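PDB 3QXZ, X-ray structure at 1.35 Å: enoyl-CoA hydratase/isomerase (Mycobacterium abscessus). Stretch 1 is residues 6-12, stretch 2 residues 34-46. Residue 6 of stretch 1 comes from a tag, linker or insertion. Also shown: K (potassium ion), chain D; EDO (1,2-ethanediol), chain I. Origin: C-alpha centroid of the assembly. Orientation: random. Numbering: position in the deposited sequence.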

# COMPACT_ATOMS: atom_id res chain seq x y z
N VAL A 6 30.14 0.66 -22.35
CA VAL A 6 29.71 1.97 -21.79
C VAL A 6 28.23 2.21 -22.05
O VAL A 6 27.70 1.93 -23.13
CB VAL A 6 30.51 3.14 -22.37
N THR A 7 27.54 2.71 -21.03
CA THR A 7 26.21 3.25 -21.22
C THR A 7 26.31 4.71 -20.86
O THR A 7 26.73 5.06 -19.75
CB THR A 7 25.17 2.56 -20.33
OG1 THR A 7 25.12 1.17 -20.69
CG2 THR A 7 23.77 3.18 -20.52
N GLU A 8 25.94 5.56 -21.80
CA GLU A 8 26.04 7.00 -21.61
C GLU A 8 24.74 7.56 -21.07
O GLU A 8 23.70 6.93 -21.20
CB GLU A 8 26.36 7.69 -22.93
CG GLU A 8 27.66 7.26 -23.58
CD GLU A 8 27.88 7.92 -24.92
OE1 GLU A 8 26.89 8.41 -25.53
OE2 GLU A 8 29.04 7.96 -25.37
N LEU A 9 24.81 8.74 -20.46
CA LEU A 9 23.62 9.48 -20.05
C LEU A 9 23.47 10.70 -20.96
O LEU A 9 24.36 11.56 -20.99
CB LEU A 9 23.74 9.93 -18.60
CG LEU A 9 22.53 10.60 -17.96
CD1 LEU A 9 21.36 9.63 -17.90
CD2 LEU A 9 22.88 11.10 -16.58
N HIS A 10 22.36 10.75 -21.69
CA HIS A 10 22.06 11.91 -22.53
C HIS A 10 21.05 12.81 -21.83
O HIS A 10 20.24 12.34 -21.03
CB HIS A 10 21.55 11.48 -23.91
CG HIS A 10 22.55 10.71 -24.72
ND1 HIS A 10 22.24 10.12 -25.92
CD2 HIS A 10 23.87 10.45 -24.50
CE1 HIS A 10 23.31 9.53 -26.42
NE2 HIS A 10 24.31 9.70 -25.57
N GLU A 11 21.12 14.10 -22.12
CA GLU A 11 20.26 15.10 -21.49
C GLU A 11 19.80 16.15 -22.49
O GLU A 11 20.60 16.67 -23.28
CB GLU A 11 20.99 15.76 -20.32
CG GLU A 11 20.16 16.81 -19.59
CD GLU A 11 20.93 17.47 -18.47
OE1 GLU A 11 21.51 16.75 -17.64
OE2 GLU A 11 20.97 18.71 -18.44
N GLU A 12 18.51 16.46 -22.45
CA GLU A 12 17.93 17.53 -23.26
C GLU A 12 16.90 18.26 -22.43
O GLU A 12 16.03 17.62 -21.84
CB GLU A 12 17.28 16.95 -24.51
CG GLU A 12 16.73 17.99 -25.49
CD GLU A 12 15.96 17.35 -26.64
OE1 GLU A 12 16.47 16.35 -27.22
OE2 GLU A 12 14.86 17.83 -26.96
N GLU A 34 29.70 4.10 -13.35
CA GLU A 34 29.82 5.45 -13.90
C GLU A 34 28.47 6.04 -14.31
O GLU A 34 28.21 7.22 -14.07
CB GLU A 34 30.84 5.51 -15.05
CG GLU A 34 31.07 6.91 -15.64
CD GLU A 34 31.64 7.93 -14.66
OE1 GLU A 34 32.27 7.54 -13.65
OE2 GLU A 34 31.46 9.13 -14.90
N LEU A 35 27.60 5.23 -14.90
CA LEU A 35 26.25 5.70 -15.23
C LEU A 35 25.53 6.15 -13.96
O LEU A 35 24.86 7.19 -13.96
CB LEU A 35 25.43 4.62 -15.93
CG LEU A 35 24.02 5.01 -16.40
CD1 LEU A 35 24.07 6.06 -17.54
CD2 LEU A 35 23.26 3.78 -16.82
N GLY A 36 25.67 5.37 -12.88
CA GLY A 36 25.02 5.76 -11.60
C GLY A 36 25.54 7.07 -11.05
O GLY A 36 24.76 7.90 -10.55
N ARG A 37 26.85 7.29 -11.15
CA ARG A 37 27.47 8.56 -10.74
C ARG A 37 26.91 9.72 -11.54
O ARG A 37 26.55 10.75 -10.97
CB ARG A 37 28.98 8.51 -10.95
CG ARG A 37 29.70 7.57 -10.00
CD ARG A 37 31.19 7.65 -10.26
NE ARG A 37 31.91 6.64 -9.49
CZ ARG A 37 32.92 5.92 -9.96
NH1 ARG A 37 33.32 6.08 -11.22
NH2 ARG A 37 33.52 5.03 -9.20
N GLN A 38 26.84 9.54 -12.86
CA GLN A 38 26.31 10.59 -13.74
C GLN A 38 24.82 10.87 -13.51
O GLN A 38 24.40 12.03 -13.56
CB GLN A 38 26.59 10.27 -15.21
CG GLN A 38 28.09 10.38 -15.52
CD GLN A 38 28.43 10.35 -16.99
OE1 GLN A 38 27.62 10.70 -17.85
NE2 GLN A 38 29.66 9.96 -17.29
N LEU A 39 24.03 9.83 -13.25
CA LEU A 39 22.60 10.01 -13.05
C LEU A 39 22.34 10.78 -11.76
O LEU A 39 21.49 11.68 -11.73
CB LEU A 39 21.87 8.66 -13.09
CG LEU A 39 20.35 8.71 -12.87
CD1 LEU A 39 19.66 9.66 -13.87
CD2 LEU A 39 19.74 7.32 -12.95
N GLY A 40 23.05 10.44 -10.70
CA GLY A 40 22.92 11.16 -9.44
C GLY A 40 23.30 12.63 -9.60
O GLY A 40 22.59 13.52 -9.13
N ALA A 41 24.41 12.88 -10.29
CA ALA A 41 24.87 14.25 -10.52
C ALA A 41 23.85 15.04 -11.33
O ALA A 41 23.62 16.21 -11.04
CB ALA A 41 26.23 14.26 -11.22
N ALA A 42 23.26 14.40 -12.34
CA ALA A 42 22.25 15.06 -13.18
C ALA A 42 20.98 15.36 -12.37
O ALA A 42 20.43 16.45 -12.48
CB ALA A 42 21.91 14.21 -14.40
N TYR A 43 20.52 14.40 -11.57
CA TYR A 43 19.37 14.66 -10.69
C TYR A 43 19.62 15.90 -9.83
O TYR A 43 18.74 16.76 -9.70
CB TYR A 43 19.09 13.47 -9.78
CG TYR A 43 18.26 12.37 -10.40
CD1 TYR A 43 17.35 12.64 -11.42
CD2 TYR A 43 18.37 11.07 -9.93
CE1 TYR A 43 16.56 11.62 -11.95
CE2 TYR A 43 17.59 10.04 -10.48
CZ TYR A 43 16.70 10.34 -11.49
OH TYR A 43 15.90 9.34 -12.02
N GLN A 44 20.80 16.01 -9.22
CA GLN A 44 21.07 17.13 -8.33
C GLN A 44 21.08 18.47 -9.08
O GLN A 44 20.45 19.45 -8.66
CB GLN A 44 22.38 16.94 -7.56
CG GLN A 44 22.60 18.06 -6.52
CD GLN A 44 21.54 18.03 -5.44
OE1 GLN A 44 21.48 17.09 -4.63
NE2 GLN A 44 20.67 19.05 -5.42
N ARG A 45 21.77 18.51 -10.22
CA ARG A 45 21.88 19.74 -11.00
C ARG A 45 20.51 20.16 -11.53
O ARG A 45 20.15 21.34 -11.47
CB ARG A 45 22.88 19.54 -12.14
CG ARG A 45 22.95 20.71 -13.11
CD ARG A 45 24.06 20.52 -14.14
NE ARG A 45 24.08 19.17 -14.69
CZ ARG A 45 23.24 18.71 -15.60
NH1 ARG A 45 22.27 19.49 -16.10
NH2 ARG A 45 23.35 17.45 -16.02
N LEU A 46 19.74 19.20 -12.05
CA LEU A 46 18.44 19.50 -12.62
C LEU A 46 17.46 19.92 -11.53
O LEU A 46 16.62 20.80 -11.75
CB LEU A 46 17.90 18.31 -13.43
CG LEU A 46 18.71 17.97 -14.69
CD1 LEU A 46 18.22 16.65 -15.27
CD2 LEU A 46 18.63 19.08 -15.72
K K D . 14.29 22.11 -10.78
C1 EDO I . 18.38 16.36 -3.08
O1 EDO I . 19.72 16.51 -2.57
C2 EDO I . 17.67 17.71 -3.07
O2 EDO I . 18.11 18.49 -4.19
O HOH W 1 27.53 9.82 -20.31
O HOH W 2 13.21 24.01 -9.15

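The strand of residues 8-12 lies along the helix of residues 34-46 with the two segments running in roughly the same direction, 23° apart, their axes 8.4 Å apart at the closest. Side chains fill that gap, and three of them, Leu 9, Leu 35 and Glu 11, cover most of the surface.

Leu 9 is the centre of the contact. Alternation along the strand turns its CA-to-CB bond toward the helix, while those of Glu 8 and His 10 point away; these two join each other instead, His 10 NE2 donating to Glu 8 OE1 at 2.9 Å. With chi1 t and chi2 p, Leu 9 brings CD2 to 3.7 Å from Leu 39 CA and 3.9 Å from Ala 42 CB. The short side chain of Ala 42 suits this close approach, offering an apolar surface with little bulk. Leu 9 CB also lies 4.0 Å from Leu 35 CD1.

Leu 35, buried and in the same t, p rotamer, extends the apolar patch toward the start of the strand. Its CD1 rests 3.6 Å from Thr 7 O, and its CD2 meets Thr 7 CG2 at 3.8 Å. Thr 7 thus presents a methyl to the leucine, while its OG1 is hydrogen-bonded elsewhere in the structure.

Glu 11, two residues beyond Leu 9, also points toward the helix, but at a more open edge where charge is tolerated. Extended through chi1 and chi2, both t, it meets Arg 45 in a two-pronged salt bridge: NH2 donates to OE1 at 2.5 Å and NH1 to OE2 at 2.8 Å, so the carboxylate faces the guanidinium edge. Leu 46 CD2 packs 3.6 Å from Glu 11 OE2.

A water completes the join, accepting from Leu 9 N at 2.9 Å and donating to Gln 38 OE1 at 2.6 Å; Gln 38 NE2 donates to Glu 34 OE2 at 3.1 Å.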